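Side-chain contacts in sortase, SrtB family (Streptococcus pneumoniae PCS8235, PDB 4Y4Q), which probably acts as a cysteine transpeptidase that builds the type II pilus of the bacterium, a surface virulence factor: residues Ala114-Lys119 against Phe123-Tyr128; Ala142-Ala145 against Phe149-Gln152; Asn181-Gly186 against Arg232-Ala237. All blocks are in the same frame, centred on the assembly; numbering follows the deposited sequence.

Contact 1. Residues Ala114-Lys119 against Phe123-Tyr128; sequences ARNNPK and FNTIIY
Asn116 uses both ends of its side-chain amide to bind the backbone of strand 124-129, a strand inside the sortase beta-barrel paired with 110-112 and 218-225, from the loop linking it to the former. Asn116 OD1 accepts from Ile126 N at 2.9 Å in a nearly straight bond (167°), with the donor tilted from the carbonyl plane. On the other end, Asn116 ND2 donates to Asn124 O at 3.0 Å; the nitrogen lies on a lone pair of that carbonyl, but the bond is more bent, at 136°. Asn124 O also accepts from Gly186 N. An asparagine suits this place because it offers an acceptor and a donor side by side, matching the N-H and C=O that a strand presents to a neighbour. With CG anti to its own carbonyl carbon (chi1 -85°), the amide points at the strand and lies over Thr125, whose CA is 3.4 Å from Asn116 OD1. Thr125 CG2 packs on the same amide, 3.6 Å from Asn116 OD1. ND2 makes a second bond, to Asp122 OD2, and with the OD1 bond the amide's rotation is fixed from both ends.

Away from this buried centre the fit is slacker. Arg115 is exposed and brings only the edge of its guanidinium near the strand, with Arg115 NH2 4.4 Å from Tyr128 OH; what ties the two together is Asp113, which forms a salt bridge with the arginine and a hydrogen bond with the tyrosine. Toward Lys119 the loop forms an Asx turn, Asn117 OD1 accepting from Lys119 N. There the gap to the strand is bridged by a water, which donates to Asn117 O at 2.7 Å and is hydrogen-bonded to Thr125 OG1 at 3.1 Å.

Contact 2. Residues Ala142-Ala145 against Phe149-Gln152; sequences AKFA and FFDQ
Phe144 and Phe149 meet as a T-shaped pair, with the edge of Phe149 directed at the face of Phe144. Their planes stand at 87° and their centroids are 5.0 Å apart; Phe149 CE1 is the atom that reaches the face, off-centre toward the rim and 3.6 Å from Phe144 CE1. Phenylalanine serves both roles well, since its weakly positive rim hydrogens favour the electron-rich face of a partner.

A CH-pi contact uses the face of Phe149. Lys143 CB sits over the middle of that ring, 3.8 Å from the centroid and almost on the normal. Beyond CG the lysine chain is extended, and its CD also touches Phe149 CE2 at 3.9 Å, so the aliphatic part of the residue packs while the ammonium lies on the exposed side, in a weak, long ion pair with Asp140.

The remaining contacts are apolar or involve backbone. The first torsion of Phe149 (chi1 -168°) sends its ring toward Lys143 and Phe144, and Phe149 CB rests 3.4 Å from Lys143 O. Phe150 CD1 comes to the edge of Phe144, 4.1 Å from Phe144 CD2.

Lys143, at the end of helix 139-143, and Phe144, which follows it, thus join this end to helix 147-152, and Phe144 continues inward to Ile169 and Met172 of strand 163-176 and Val235 of strand 231-240.

Contact 3. Residues Asn181-Gly186 against Arg232-Ala237; sequences NIYDPG and RHIVVA
The hydroxyl of Tyr183 is pressed among aliphatic carbons: Tyr183 OH lies 3.3 Å from Arg232 CB and 3.4 Å from Ile234 CD1, although it is the polar end of the residue. Its hydrogen-bonding need is met by Ser222 on the adjacent strand 218-225, which makes a tyrosine fitting here: the ring supplies apolar surface, and the hydroxyl reaches a polar group beyond it.

Ile234 is the strand's main answer to the loop. Its CG1 is anti to the carbonyl carbon (chi1 -61°) and the chain runs on extended, carrying Ile234 CD1 out toward the tyrosine, 3.7 Å from Tyr183 CZ; the methyl approaches the ring obliquely. Ile234 CD1 also meets the Ile182 CG2 methyl at 3.8 Å. Isoleucine is apt at 234, since beta-branching favours the strand and its long arm to CD1 spans backbones whose closest CA atoms, those of Ile182 and Ile234, are 9.9 Å apart.

Arg232 contributes its aliphatic root, CB and CG, and the bend at chi2 (-69°) carries the guanidinium away from the tyrosine hydroxyl.

Tyr183 is the centre of an inverse gamma turn in the loop leading to helix 190-202, where Ile182 packs on His199 and Leu200. A connecting loop thus lies over one face of the sheet, packing on Arg232 and Ile234 of strand 231-240 of the sortase beta-barrel fold.

Overall arrangement
Contacts 1 and 3 lie close together, their centres 10 Å apart, and both reach the same sheet: Asp184 O and Gly186 N hydrogen-bond to Asn124, while Pro185 packs on Arg115. Contact 2 stands on the opposite side of the chain's centre from contact 1, yet Ala142 and Phe144 touch His233 and Val235, linking it to the strand used by contact 3. The chemistry changes with position. Contact 1, mostly buried, is polar, an amide answering a strand backbone; contact 3 is partly buried and chiefly aliphatic around one tyrosine; contact 2, farthest out, joins the end of one short helix and the residue after it to the next helix through aromatic rings and a lysine chain on its exposed side.

Contact 1. Residues Ala114-Lys119 against Phe123-Tyr128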
loop_
_atom_site.group_PDB
_atom_site.type_symbol
_atom_site.label_atom_id
_atom_site.label_comp_id
_atom_site.label_asym_id
_atom_site.label_seq_id
_atom_site.Cartn_x
_atom_site.Cartn_y
_atom_site.Cartn_z
ATOM N N ALA A 114 -0.609 11.057 6.060
ATOM C CA ALA A 114 0.020 12.366 6.273
ATOM C C ALA A 114 1.193 12.350 7.260
ATOM O O ALA A 114 1.988 13.285 7.286
ATOM C CB ALA A 114 -1.024 13.395 6.702
ATOM N N ARG A 115 1.293 11.294 8.060
ATOM C CA ARG A 115 2.358 11.159 9.051
ATOM C C ARG A 115 3.611 10.468 8.491
ATOM O O ARG A 115 4.677 10.481 9.130
ATOM C CB ARG A 115 1.838 10.409 10.294
ATOM C CG ARG A 115 0.845 11.218 11.156
ATOM C CD ARG A 115 -0.014 10.328 12.036
ATOM N NE ARG A 115 -0.716 9.306 11.258
ATOM C CZ ARG A 115 -1.491 8.361 11.788
ATOM N NH1 ARG A 115 -1.660 8.305 13.107
ATOM N NH2 ARG A 115 -2.091 7.473 10.998
ATOM N N ASN A 116 3.481 9.855 7.314
ATOM C CA ASN A 116 4.607 9.157 6.688
ATOM C C ASN A 116 5.537 10.085 5.899
ATOM O O ASN A 116 5.107 11.118 5.369
ATOM C CB ASN A 116 4.113 8.081 5.730
ATOM C CG ASN A 116 3.800 6.765 6.418
ATOM O OD1 ASN A 116 2.788 6.133 6.118
ATOM N ND2 ASN A 116 4.682 6.325 7.318
ATOM N N ASN A 117 6.809 9.703 5.809
ATOM C CA ASN A 117 7.754 10.404 4.949
ATOM C C ASN A 117 7.407 10.143 3.477
ATOM O O ASN A 117 7.221 8.989 3.078
ATOM C CB ASN A 117 9.183 9.946 5.258
ATOM C CG ASN A 117 10.203 10.505 4.276
ATOM O OD1 ASN A 117 10.441 9.926 3.212
ATOM N ND2 ASN A 117 10.821 11.625 4.635
ATOM N N PRO A 118 7.317 11.211 2.671
ATOM C CA PRO A 118 6.840 11.107 1.288
ATOM C C PRO A 118 7.848 10.445 0.345
ATOM O O PRO A 118 7.507 10.205 -0.817
ATOM C CB PRO A 118 6.623 12.572 0.880
ATOM C CG PRO A 118 7.598 13.336 1.728
ATOM C CD PRO A 118 7.644 12.601 3.047
ATOM N N LYS A 119 9.059 10.172 0.826
ATOM C CA LYS A 119 10.058 9.481 0.014
ATOM C C LYS A 119 10.249 8.038 0.465
ATOM O O LYS A 119 11.299 7.446 0.217
ATOM C CB LYS A 119 11.396 10.213 0.066
ATOM C CG LYS A 119 11.399 11.569 -0.601
ATOM C CD LYS A 119 12.695 12.322 -0.280
ATOM C CE LYS A 119 12.815 13.605 -1.088
ATOM N NZ LYS A 119 11.519 14.339 -1.131
ATOM N N PHE A 123 9.895 2.828 7.933
ATOM C CA PHE A 123 9.815 1.379 7.949
ATOM C C PHE A 123 8.492 0.914 7.351
ATOM O O PHE A 123 8.477 0.158 6.386
ATOM C CB PHE A 123 9.968 0.829 9.373
ATOM C CG PHE A 123 9.489 -0.591 9.509
ATOM C CD1 PHE A 123 10.210 -1.639 8.938
ATOM C CD2 PHE A 123 8.301 -0.876 10.171
ATOM C CE1 PHE A 123 9.755 -2.952 9.043
ATOM C CE2 PHE A 123 7.842 -2.183 10.279
ATOM C CZ PHE A 123 8.566 -3.220 9.711
ATOM N N ASN A 124 7.389 1.394 7.913
ATOM C CA ASN A 124 6.074 1.083 7.373
ATOM C C ASN A 124 5.398 2.330 6.816
ATOM O O ASN A 124 5.270 3.341 7.506
ATOM C CB ASN A 124 5.192 0.437 8.443
ATOM C CG ASN A 124 5.021 1.317 9.665
ATOM O OD1 ASN A 124 5.972 1.947 10.129
ATOM N ND2 ASN A 124 3.804 1.364 10.195
ATOM N N THR A 125 4.962 2.247 5.564
ATOM C CA THR A 125 4.257 3.354 4.918
ATOM C C THR A 125 2.852 2.896 4.562
ATOM O O THR A 125 2.666 1.864 3.891
ATOM C CB THR A 125 4.948 3.781 3.614
ATOM O OG1 THR A 125 6.322 4.120 3.870
ATOM C CG2 THR A 125 4.229 4.982 3.014
ATOM N N ILE A 126 1.858 3.661 4.996
ATOM C CA ILE A 126 0.471 3.255 4.798
ATOM C C ILE A 126 -0.150 4.138 3.725
ATOM O O ILE A 126 -0.063 5.376 3.789
ATOM C CB ILE A 126 -0.334 3.345 6.108
ATOM C CG1 ILE A 126 0.370 2.528 7.199
ATOM C CG2 ILE A 126 -1.776 2.871 5.905
ATOM C CD1 ILE A 126 -0.330 2.551 8.530
ATOM N N ILE A 127 -0.739 3.500 2.716
ATOM C CA ILE A 127 -1.315 4.235 1.594
ATOM C C ILE A 127 -2.779 3.829 1.410
ATOM O O ILE A 127 -3.126 2.654 1.559
ATOM C CB ILE A 127 -0.482 4.034 0.311
ATOM C CG1 ILE A 127 -0.516 2.589 -0.149
ATOM C CG2 ILE A 127 0.983 4.405 0.554
ATOM C CD1 ILE A 127 0.348 2.347 -1.375
ATOM N N TYR A 128 -3.629 4.805 1.102
ATOM C CA TYR A 128 -5.074 4.617 1.149
ATOM C C TYR A 128 -5.721 4.762 -0.226
ATOM O O TYR A 128 -5.379 5.670 -0.984
ATOM C CB TYR A 128 -5.709 5.657 2.090
ATOM C CG TYR A 128 -5.170 5.624 3.504
ATOM C CD1 TYR A 128 -5.579 4.643 4.408
ATOM C CD2 TYR A 128 -4.261 6.582 3.944
ATOM C CE1 TYR A 128 -5.083 4.614 5.718
ATOM C CE2 TYR A 128 -3.762 6.564 5.245
ATOM C CZ TYR A 128 -4.179 5.578 6.124
ATOM O OH TYR A 128 -3.690 5.557 7.414
HETATM O O HOH W 1 7.646 6.793 4.522
#

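Contact 2. Residues Ala142-Ala145 against Phe149-Gln152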
loop_
_atom_site.group_PDB
_atom_site.type_symbol
_atom_site.label_atom_id
_atom_site.label_comp_id
_atom_site.label_asym_id
_atom_site.label_seq_id
_atom_site.Cartn_x
_atom_site.Cartn_y
_atom_site.Cartn_z
ATOM N N ALA A 142 -9.517 -6.225 -2.867
ATOM C CA ALA A 142 -10.322 -7.259 -2.222
ATOM C C ALA A 142 -10.161 -8.630 -2.881
ATOM O O ALA A 142 -10.459 -9.653 -2.260
ATOM C CB ALA A 142 -11.788 -6.861 -2.231
ATOM N N LYS A 143 -9.703 -8.665 -4.136
ATOM C CA LYS A 143 -9.569 -9.946 -4.832
ATOM C C LYS A 143 -8.430 -10.758 -4.245
ATOM O O LYS A 143 -8.366 -11.971 -4.438
ATOM C CB LYS A 143 -9.362 -9.767 -6.339
ATOM C CG LYS A 143 -10.487 -9.050 -7.053
ATOM C CD LYS A 143 -10.357 -9.214 -8.560
ATOM C CE LYS A 143 -11.361 -8.337 -9.303
ATOM N NZ LYS A 143 -11.181 -8.469 -10.779
ATOM N N PHE A 144 -7.531 -10.094 -3.525
ATOM C CA PHE A 144 -6.441 -10.803 -2.856
ATOM C C PHE A 144 -6.942 -11.682 -1.703
ATOM O O PHE A 144 -6.182 -12.467 -1.139
ATOM C CB PHE A 144 -5.366 -9.820 -2.368
ATOM C CG PHE A 144 -4.508 -9.260 -3.478
ATOM C CD1 PHE A 144 -4.906 -8.134 -4.188
ATOM C CD2 PHE A 144 -3.313 -9.876 -3.825
ATOM C CE1 PHE A 144 -4.112 -7.627 -5.226
ATOM C CE2 PHE A 144 -2.511 -9.371 -4.861
ATOM C CZ PHE A 144 -2.912 -8.252 -5.561
ATOM N N ALA A 145 -8.223 -11.568 -1.360
ATOM C CA ALA A 145 -8.803 -12.468 -0.367
ATOM C C ALA A 145 -8.962 -13.886 -0.921
ATOM O O ALA A 145 -9.127 -14.839 -0.157
ATOM C CB ALA A 145 -10.132 -11.933 0.142
ATOM N N PHE A 149 -5.883 -15.943 -6.591
ATOM C CA PHE A 149 -5.499 -14.609 -7.013
ATOM C C PHE A 149 -4.299 -14.133 -6.176
ATOM O O PHE A 149 -3.346 -13.543 -6.708
ATOM C CB PHE A 149 -6.696 -13.662 -6.866
ATOM C CG PHE A 149 -6.506 -12.320 -7.526
ATOM C CD1 PHE A 149 -5.811 -11.305 -6.876
ATOM C CD2 PHE A 149 -7.041 -12.066 -8.783
ATOM C CE1 PHE A 149 -5.633 -10.059 -7.470
ATOM C CE2 PHE A 149 -6.875 -10.824 -9.386
ATOM C CZ PHE A 149 -6.165 -9.817 -8.724
ATOM N N PHE A 150 -4.331 -14.406 -4.877
ATOM C CA PHE A 150 -3.206 -14.048 -4.017
ATOM C C PHE A 150 -1.927 -14.768 -4.442
ATOM O O PHE A 150 -0.863 -14.161 -4.488
ATOM C CB PHE A 150 -3.492 -14.373 -2.545
ATOM C CG PHE A 150 -2.336 -14.052 -1.626
ATOM C CD1 PHE A 150 -2.203 -12.777 -1.075
ATOM C CD2 PHE A 150 -1.370 -15.008 -1.334
ATOM C CE1 PHE A 150 -1.135 -12.463 -0.230
ATOM C CE2 PHE A 150 -0.299 -14.708 -0.488
ATOM C CZ PHE A 150 -0.181 -13.432 0.065
ATOM N N ASP A 151 -2.028 -16.065 -4.726
ATOM C CA ASP A 151 -0.846 -16.844 -5.072
ATOM C C ASP A 151 -0.220 -16.346 -6.364
ATOM O O ASP A 151 0.996 -16.402 -6.537
ATOM C CB ASP A 151 -1.183 -18.338 -5.203
ATOM C CG ASP A 151 -1.552 -18.980 -3.863
ATOM O OD1 ASP A 151 -1.200 -18.415 -2.803
ATOM O OD2 ASP A 151 -2.193 -20.054 -3.869
ATOM N N GLN A 152 -1.053 -15.837 -7.266
ATOM C CA GLN A 152 -0.599 -15.547 -8.617
ATOM C C GLN A 152 -0.194 -14.091 -8.883
ATOM O O GLN A 152 0.367 -13.800 -9.936
ATOM C CB GLN A 152 -1.648 -16.013 -9.634
ATOM C CG GLN A 152 -1.962 -17.509 -9.538
ATOM C CD GLN A 152 -2.150 -18.158 -10.898
ATOM O OE1 GLN A 152 -2.830 -17.615 -11.768
ATOM N NE2 GLN A 152 -1.534 -19.320 -11.091
#

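Contact 3. Residues Asn181-Gly186 against Arg232-Ala237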
loop_
_atom_site.group_PDB
_atom_site.type_symbol
_atom_site.label_atom_id
_atom_site.label_comp_id
_atom_site.label_asym_id
_atom_site.label_seq_id
_atom_site.Cartn_x
_atom_site.Cartn_y
_atom_site.Cartn_z
ATOM N N ASN A 181 -3.459 -1.080 16.082
ATOM C CA ASN A 181 -2.342 -2.025 16.041
ATOM C C ASN A 181 -1.733 -2.094 14.641
ATOM O O ASN A 181 -0.552 -2.385 14.494
ATOM C CB ASN A 181 -2.803 -3.434 16.433
ATOM C CG ASN A 181 -3.144 -3.552 17.895
ATOM O OD1 ASN A 181 -2.331 -3.223 18.758
ATOM N ND2 ASN A 181 -4.360 -4.009 18.184
ATOM N N ILE A 182 -2.559 -1.847 13.622
ATOM C CA ILE A 182 -2.141 -1.978 12.224
ATOM C C ILE A 182 -1.865 -0.616 11.588
ATOM O O ILE A 182 -0.879 -0.427 10.864
ATOM C CB ILE A 182 -3.249 -2.634 11.402
ATOM C CG1 ILE A 182 -3.608 -4.005 11.988
ATOM C CG2 ILE A 182 -2.885 -2.642 9.888
ATOM C CD1 ILE A 182 -2.505 -5.020 11.920
ATOM N N TYR A 183 -2.771 0.321 11.839
ATOM C CA TYR A 183 -2.686 1.665 11.287
ATOM C C TYR A 183 -1.881 2.567 12.217
ATOM O O TYR A 183 -2.419 3.519 12.785
ATOM C CB TYR A 183 -4.097 2.240 11.086
ATOM C CG TYR A 183 -4.907 1.517 10.021
ATOM C CD1 TYR A 183 -4.692 1.766 8.669
ATOM C CD2 TYR A 183 -5.877 0.573 10.372
ATOM C CE1 TYR A 183 -5.430 1.096 7.688
ATOM C CE2 TYR A 183 -6.613 -0.092 9.410
ATOM C CZ TYR A 183 -6.380 0.176 8.067
ATOM O OH TYR A 183 -7.108 -0.477 7.098
ATOM N N ASP A 184 -0.595 2.254 12.362
ATOM C CA ASP A 184 0.353 3.059 13.148
ATOM C C ASP A 184 1.567 3.254 12.254
ATOM O O ASP A 184 2.503 2.453 12.282
ATOM C CB ASP A 184 0.763 2.292 14.402
ATOM C CG ASP A 184 1.623 3.111 15.351
ATOM O OD1 ASP A 184 2.161 4.170 14.958
ATOM O OD2 ASP A 184 1.757 2.681 16.513
ATOM N N PRO A 185 1.545 4.309 11.432
ATOM C CA PRO A 185 2.574 4.447 10.397
ATOM C C PRO A 185 3.874 4.993 10.980
ATOM O O PRO A 185 3.853 5.689 11.999
ATOM C CB PRO A 185 1.956 5.478 9.444
ATOM C CG PRO A 185 1.164 6.402 10.397
ATOM C CD PRO A 185 0.632 5.469 11.487
ATOM N N GLY A 186 4.994 4.668 10.340
ATOM C CA GLY A 186 6.268 5.277 10.683
ATOM C C GLY A 186 6.860 4.832 12.006
ATOM O O GLY A 186 7.485 5.617 12.716
ATOM N N ARG A 232 -11.976 -2.935 6.404
ATOM C CA ARG A 232 -10.996 -2.571 5.396
ATOM C C ARG A 232 -10.211 -3.774 4.852
ATOM O O ARG A 232 -10.025 -4.747 5.531
ATOM C CB ARG A 232 -10.002 -1.561 5.957
ATOM C CG ARG A 232 -10.575 -0.257 6.434
ATOM C CD ARG A 232 -11.106 0.612 5.330
ATOM N NE ARG A 232 -11.536 1.918 5.801
ATOM C CZ ARG A 232 -12.754 2.222 6.224
ATOM N NH1 ARG A 232 -13.698 1.315 6.272
ATOM N NH2 ARG A 232 -13.022 3.446 6.603
ATOM N N HIS A 233 -9.722 -3.650 3.625
ATOM C CA HIS A 233 -8.875 -4.675 3.015
ATOM C C HIS A 233 -7.460 -4.126 2.908
ATOM O O HIS A 233 -7.287 -2.968 2.516
ATOM C CB HIS A 233 -9.339 -4.960 1.586
ATOM C CG HIS A 233 -10.580 -5.786 1.488
ATOM N ND1 HIS A 233 -10.690 -7.040 2.052
ATOM C CD2 HIS A 233 -11.748 -5.558 0.844
ATOM C CE1 HIS A 233 -11.879 -7.542 1.771
ATOM N NE2 HIS A 233 -12.539 -6.664 1.040
ATOM N N ILE A 234 -6.448 -4.938 3.225
ATOM C CA ILE A 234 -5.063 -4.499 3.094
ATOM C C ILE A 234 -4.194 -5.537 2.388
ATOM O O ILE A 234 -4.276 -6.732 2.705
ATOM C CB ILE A 234 -4.450 -4.196 4.480
ATOM C CG1 ILE A 234 -5.212 -3.067 5.189
ATOM C CG2 ILE A 234 -2.957 -3.851 4.367
ATOM C CD1 ILE A 234 -4.798 -2.885 6.635
ATOM N N VAL A 235 -3.385 -5.106 1.415
ATOM C CA VAL A 235 -2.276 -5.947 0.954
ATOM C C VAL A 235 -0.977 -5.316 1.410
ATOM O O VAL A 235 -0.851 -4.093 1.431
ATOM C CB VAL A 235 -2.237 -6.232 -0.592
ATOM C CG1 VAL A 235 -3.426 -7.038 -1.018
ATOM C CG2 VAL A 235 -2.138 -4.964 -1.395
ATOM N N VAL A 236 -0.020 -6.144 1.814
ATOM C CA VAL A 236 1.256 -5.619 2.295
ATOM C C VAL A 236 2.397 -6.096 1.404
ATOM O O VAL A 236 2.482 -7.278 1.058
ATOM C CB VAL A 236 1.542 -6.039 3.744
ATOM C CG1 VAL A 236 2.618 -5.143 4.336
ATOM C CG2 VAL A 236 0.279 -5.934 4.583
ATOM N N ALA A 237 3.277 -5.174 1.049
ATOM C CA ALA A 237 4.371 -5.476 0.136
ATOM C C ALA A 237 5.701 -5.000 0.699
ATOM O O ALA A 237 5.766 -3.948 1.368
ATOM C CB ALA A 237 4.120 -4.812 -1.185
#